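Local coordinates for cell wall surface anchor family protein (Streptococcus agalactiae serogroup V, PDB 3PF2) that forms the repeating shaft of the type 1 pilus as its major pilin, here a two-domain C-terminal fragment that binds calcium, at residues K108-D120 against A124-V136. Sequence-based numbering, arbitrary orientation.
Sequences KGMTLVKNQDALD and ANTDDAAFLEIPV
Three backbone hydrogen bonds join Thr111 and Val113 to the type I turn Thr126-Ala129 and to Ala130, which follows it. Thr111 N donates to Asp127 O (2.7 Å) in the turn. Thr111 O accepts from Ala130 N and Val113 N donates to Ala130 O (2.8 Å), and these two bonds make Leu112 and Ala130 a single beta bridge. Water reinforces both ends: one molecule links Gly109 O, Thr111 OG1 and Asp128 OD1, while another donates to Val113 O and Ala130 O, giving the latter carbonyl a second donor.

Apolar contacts flank this seam. The extended Met110 chain brings SD to 3.7 Å from Ala130 CB; its CE also makes van der Waals contact with Asp127 OD1, an oxygen hydrogen-bonded to Ser69 OG. With CG1 anti to the backbone N (chi1 175°), Val113 turns CG2 toward the Ala129-Ala130 backbone, 4.3 Å from Ala129 CB. Leu119, from helix 116-121, lays CD1 over a face of the Phe131 ring in a CH-pi contact, 4.1 Å from the centroid.

Asn125, just before the turn, binds Phe131 N and O and Glu133 OE1 beyond it. The helix-bearing connection thereby joins the segment entering strand 132-140, central in a five-stranded antiparallel sheet of the Ig-like domain matched by sequence to the Cna-B-like backbone-pilin family.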
loop_
_atom_site.group_PDB
_atom_site.type_symbol
_atom_site.label_atom_id
_atom_site.label_comp_id
_atom_site.label_asym_id
_atom_site.label_seq_id
_atom_site.Cartn_x
_atom_site.Cartn_y
_atom_site.Cartn_z
ATOM N N LYS A 108 32.610 1.318 -10.334
ATOM C CA LYS A 108 33.694 2.115 -10.892
ATOM C C LYS A 108 33.160 3.176 -11.855
ATOM O O LYS A 108 32.390 2.877 -12.772
ATOM C CB LYS A 108 34.738 1.216 -11.566
ATOM C CG LYS A 108 35.605 0.416 -10.579
ATOM C CD LYS A 108 36.889 1.147 -10.193
ATOM C CE LYS A 108 37.844 1.292 -11.389
ATOM N NZ LYS A 108 39.232 1.655 -10.973
ATOM N N GLY A 109 33.557 4.419 -11.607
ATOM C CA GLY A 109 33.076 5.547 -12.381
ATOM C C GLY A 109 31.838 6.208 -11.788
ATOM O O GLY A 109 31.485 7.319 -12.182
ATOM N N MET A 110 31.181 5.528 -10.851
ATOM C CA MET A 110 29.990 6.073 -10.198
ATOM C C MET A 110 30.347 7.015 -9.060
ATOM O O MET A 110 31.399 6.873 -8.430
ATOM C CB MET A 110 29.114 4.952 -9.646
ATOM C CG MET A 110 28.273 4.240 -10.684
ATOM S SD MET A 110 27.207 2.993 -9.942
ATOM C CE MET A 110 26.869 2.022 -11.400
ATOM N N THR A 111 29.463 7.980 -8.798
ATOM C CA THR A 111 29.557 8.814 -7.611
ATOM C C THR A 111 28.484 8.318 -6.645
ATOM O O THR A 111 27.304 8.274 -6.983
ATOM C CB THR A 111 29.400 10.303 -7.942
ATOM O OG1 THR A 111 30.474 10.709 -8.806
ATOM C CG2 THR A 111 29.430 11.160 -6.669
ATOM N N LEU A 112 28.912 7.914 -5.458
ATOM C CA LEU A 112 28.021 7.205 -4.536
ATOM C C LEU A 112 27.372 8.171 -3.555
ATOM O O LEU A 112 28.036 9.054 -2.990
ATOM C CB LEU A 112 28.776 6.083 -3.800
ATOM C CG LEU A 112 29.566 5.126 -4.708
ATOM C CD1 LEU A 112 30.573 4.271 -3.920
ATOM C CD2 LEU A 112 28.632 4.252 -5.517
ATOM N N VAL A 113 26.058 8.022 -3.372
ATOM C CA VAL A 113 25.377 8.786 -2.340
ATOM C C VAL A 113 25.942 8.344 -0.996
ATOM O O VAL A 113 26.178 7.153 -0.773
ATOM C CB VAL A 113 23.852 8.589 -2.399
ATOM C CG1 VAL A 113 23.178 9.302 -1.250
ATOM C CG2 VAL A 113 23.315 9.129 -3.724
ATOM N N LYS A 114 26.183 9.289 -0.099
ATOM C CA LYS A 114 26.762 8.884 1.178
ATOM C C LYS A 114 26.039 9.371 2.424
ATOM O O LYS A 114 26.198 8.781 3.482
ATOM C CB LYS A 114 28.259 9.203 1.231
ATOM C CG LYS A 114 28.590 10.660 1.136
ATOM C CD LYS A 114 30.106 10.845 1.069
ATOM C CE LYS A 114 30.485 12.304 1.188
ATOM N NZ LYS A 114 31.968 12.477 1.181
ATOM N N ASN A 115 25.244 10.426 2.287
ATOM C CA ASN A 115 24.601 11.086 3.418
ATOM C C ASN A 115 23.150 10.569 3.596
ATOM O O ASN A 115 22.453 10.346 2.609
ATOM C CB ASN A 115 24.670 12.604 3.150
ATOM C CG ASN A 115 23.980 13.429 4.191
ATOM O OD1 ASN A 115 22.757 13.547 4.182
ATOM N ND2 ASN A 115 24.763 14.061 5.077
ATOM N N GLN A 116 22.723 10.364 4.847
ATOM C CA GLN A 116 21.357 9.914 5.141
ATOM C C GLN A 116 20.311 10.845 4.519
ATOM O O GLN A 116 19.343 10.360 3.944
ATOM C CB GLN A 116 21.120 9.836 6.654
ATOM C CG GLN A 116 19.688 9.488 7.055
ATOM C CD GLN A 116 19.395 8.010 6.910
ATOM O OE1 GLN A 116 20.032 7.177 7.565
ATOM N NE2 GLN A 116 18.438 7.671 6.054
ATOM N N ASP A 117 20.485 12.168 4.668
ATOM C CA ASP A 117 19.481 13.113 4.144
ATOM C C ASP A 117 19.426 13.079 2.611
ATOM O O ASP A 117 18.347 13.152 2.028
ATOM C CB ASP A 117 19.728 14.552 4.604
ATOM C CG ASP A 117 19.680 14.719 6.104
ATOM O OD1 ASP A 117 18.828 14.086 6.766
ATOM O OD2 ASP A 117 20.504 15.512 6.621
ATOM N N ALA A 118 20.595 12.992 1.969
ATOM C CA ALA A 118 20.660 12.872 0.500
ATOM C C ALA A 118 19.935 11.605 0.059
ATOM O O ALA A 118 19.192 11.619 -0.941
ATOM C CB ALA A 118 22.115 12.869 -0.007
ATOM N N LEU A 119 20.119 10.528 0.818
ATOM C CA LEU A 119 19.452 9.265 0.500
ATOM C C LEU A 119 17.937 9.443 0.608
ATOM O O LEU A 119 17.192 9.073 -0.321
ATOM C CB LEU A 119 19.957 8.116 1.383
ATOM C CG LEU A 119 19.338 6.764 1.018
ATOM C CD1 LEU A 119 19.781 6.276 -0.382
ATOM C CD2 LEU A 119 19.610 5.709 2.095
ATOM N N ASP A 120 17.501 10.062 1.712
ATOM C CA ASP A 120 16.077 10.278 1.996
ATOM C C ASP A 120 15.417 11.107 0.900
ATOM O O ASP A 120 14.222 10.932 0.609
ATOM C CB ASP A 120 15.887 11.041 3.320
ATOM C CG ASP A 120 16.260 10.227 4.544
ATOM O OD1 ASP A 120 16.503 9.011 4.444
ATOM O OD2 ASP A 120 16.288 10.817 5.641
ATOM N N ALA A 124 15.935 9.986 -7.922
ATOM C CA ALA A 124 16.496 9.290 -9.063
ATOM C C ALA A 124 17.693 8.501 -8.560
ATOM O O ALA A 124 18.206 8.761 -7.468
ATOM C CB ALA A 124 16.920 10.284 -10.161
ATOM N N ASN A 125 18.116 7.534 -9.360
ATOM C CA ASN A 125 19.266 6.682 -9.030
ATOM C C ASN A 125 20.076 6.625 -10.321
ATOM O O ASN A 125 19.674 5.994 -11.294
ATOM C CB ASN A 125 18.778 5.301 -8.583
ATOM C CG ASN A 125 19.888 4.405 -8.045
ATOM O OD1 ASN A 125 21.039 4.798 -7.963
ATOM N ND2 ASN A 125 19.531 3.175 -7.709
ATOM N N THR A 126 21.184 7.359 -10.324
ATOM C CA THR A 126 21.998 7.579 -11.517
ATOM C C THR A 126 23.472 7.303 -11.204
ATOM O O THR A 126 23.863 7.227 -10.041
ATOM C CB THR A 126 21.877 9.030 -12.036
ATOM O OG1 THR A 126 22.361 9.957 -11.048
ATOM C CG2 THR A 126 20.427 9.391 -12.408
ATOM N N ASP A 127 24.294 7.178 -12.247
ATOM C CA ASP A 127 25.733 6.950 -12.047
ATOM C C ASP A 127 26.426 8.068 -11.286
ATOM O O ASP A 127 27.443 7.825 -10.619
ATOM C CB ASP A 127 26.447 6.783 -13.382
ATOM C CG ASP A 127 26.158 5.467 -14.049
ATOM O OD1 ASP A 127 25.492 4.584 -13.463
ATOM O OD2 ASP A 127 26.632 5.317 -15.193
ATOM N N ASP A 128 25.903 9.288 -11.407
ATOM C CA ASP A 128 26.489 10.450 -10.753
ATOM C C ASP A 128 25.910 10.701 -9.359
ATOM O O ASP A 128 26.353 11.603 -8.654
ATOM C CB ASP A 128 26.348 11.688 -11.646
ATOM C CG ASP A 128 27.237 11.619 -12.871
ATOM O OD1 ASP A 128 28.315 10.991 -12.792
ATOM O OD2 ASP A 128 26.863 12.186 -13.919
ATOM N N ALA A 129 24.917 9.894 -8.980
ATOM C CA ALA A 129 24.303 9.927 -7.641
ATOM C C ALA A 129 23.694 8.554 -7.348
ATOM O O ALA A 129 22.467 8.376 -7.349
ATOM C CB ALA A 129 23.263 11.042 -7.544
ATOM N N ALA A 130 24.568 7.576 -7.090
ATOM C CA ALA A 130 24.174 6.164 -7.085
ATOM C C ALA A 130 23.983 5.591 -5.696
ATOM O O ALA A 130 24.727 5.926 -4.763
ATOM C CB ALA A 130 25.207 5.313 -7.834
ATOM N N PHE A 131 23.003 4.699 -5.580
ATOM C CA PHE A 131 22.742 3.963 -4.346
ATOM C C PHE A 131 22.048 2.645 -4.693
ATOM O O PHE A 131 21.669 2.429 -5.852
ATOM C CB PHE A 131 21.902 4.818 -3.376
ATOM C CG PHE A 131 20.522 5.127 -3.878
ATOM C CD1 PHE A 131 19.448 4.296 -3.535
ATOM C CD2 PHE A 131 20.287 6.249 -4.685
ATOM C CE1 PHE A 131 18.150 4.563 -4.015
ATOM C CE2 PHE A 131 18.989 6.517 -5.157
ATOM C CZ PHE A 131 17.931 5.667 -4.804
ATOM N N LEU A 132 21.910 1.757 -3.708
ATOM C CA LEU A 132 21.234 0.477 -3.909
ATOM C C LEU A 132 19.729 0.668 -3.771
ATOM O O LEU A 132 19.238 1.133 -2.742
ATOM C CB LEU A 132 21.724 -0.592 -2.929
ATOM C CG LEU A 132 21.031 -1.962 -3.008
ATOM C CD1 LEU A 132 21.410 -2.673 -4.306
ATOM C CD2 LEU A 132 21.358 -2.856 -1.807
ATOM N N GLU A 133 19.014 0.300 -4.832
ATOM C CA GLU A 133 17.570 0.481 -4.913
ATOM C C GLU A 133 16.899 -0.861 -5.146
ATOM O O GLU A 133 17.208 -1.555 -6.114
ATOM C CB GLU A 133 17.236 1.468 -6.031
ATOM C CG GLU A 133 15.756 1.575 -6.385
ATOM C CD GLU A 133 15.520 2.388 -7.651
ATOM O OE1 GLU A 133 16.471 2.981 -8.219
ATOM O OE2 GLU A 133 14.345 2.456 -8.076
ATOM N N ILE A 134 15.993 -1.222 -4.244
ATOM C CA ILE A 134 15.262 -2.487 -4.322
ATOM C C ILE A 134 13.761 -2.217 -4.359
ATOM O O ILE A 134 13.152 -1.932 -3.323
ATOM C CB ILE A 134 15.570 -3.438 -3.128
ATOM C CG1 ILE A 134 17.079 -3.642 -2.952
ATOM C CG2 ILE A 134 14.818 -4.778 -3.290
ATOM C CD1 ILE A 134 17.421 -4.453 -1.727
ATOM N N PRO A 135 13.152 -2.300 -5.552
ATOM C CA PRO A 135 11.697 -2.146 -5.631
ATOM C C PRO A 135 10.984 -3.423 -5.212
ATOM O O PRO A 135 11.361 -4.517 -5.650
ATOM C CB PRO A 135 11.439 -1.835 -7.118
ATOM C CG PRO A 135 12.722 -2.089 -7.840
ATOM C CD PRO A 135 13.751 -2.616 -6.858
ATOM N N VAL A 136 9.987 -3.294 -4.337
ATOM C CA VAL A 136 9.209 -4.428 -3.858
ATOM C C VAL A 136 7.729 -4.180 -4.135
ATOM O O VAL A 136 7.126 -3.258 -3.584
ATOM C CB VAL A 136 9.452 -4.720 -2.356
ATOM C CG1 VAL A 136 8.623 -5.922 -1.894
ATOM C CG2 VAL A 136 10.941 -4.987 -2.113
HETATM O O HOH W 1 30.492 9.740 -11.459
HETATM O O HOH W 2 25.339 4.970 -2.233
#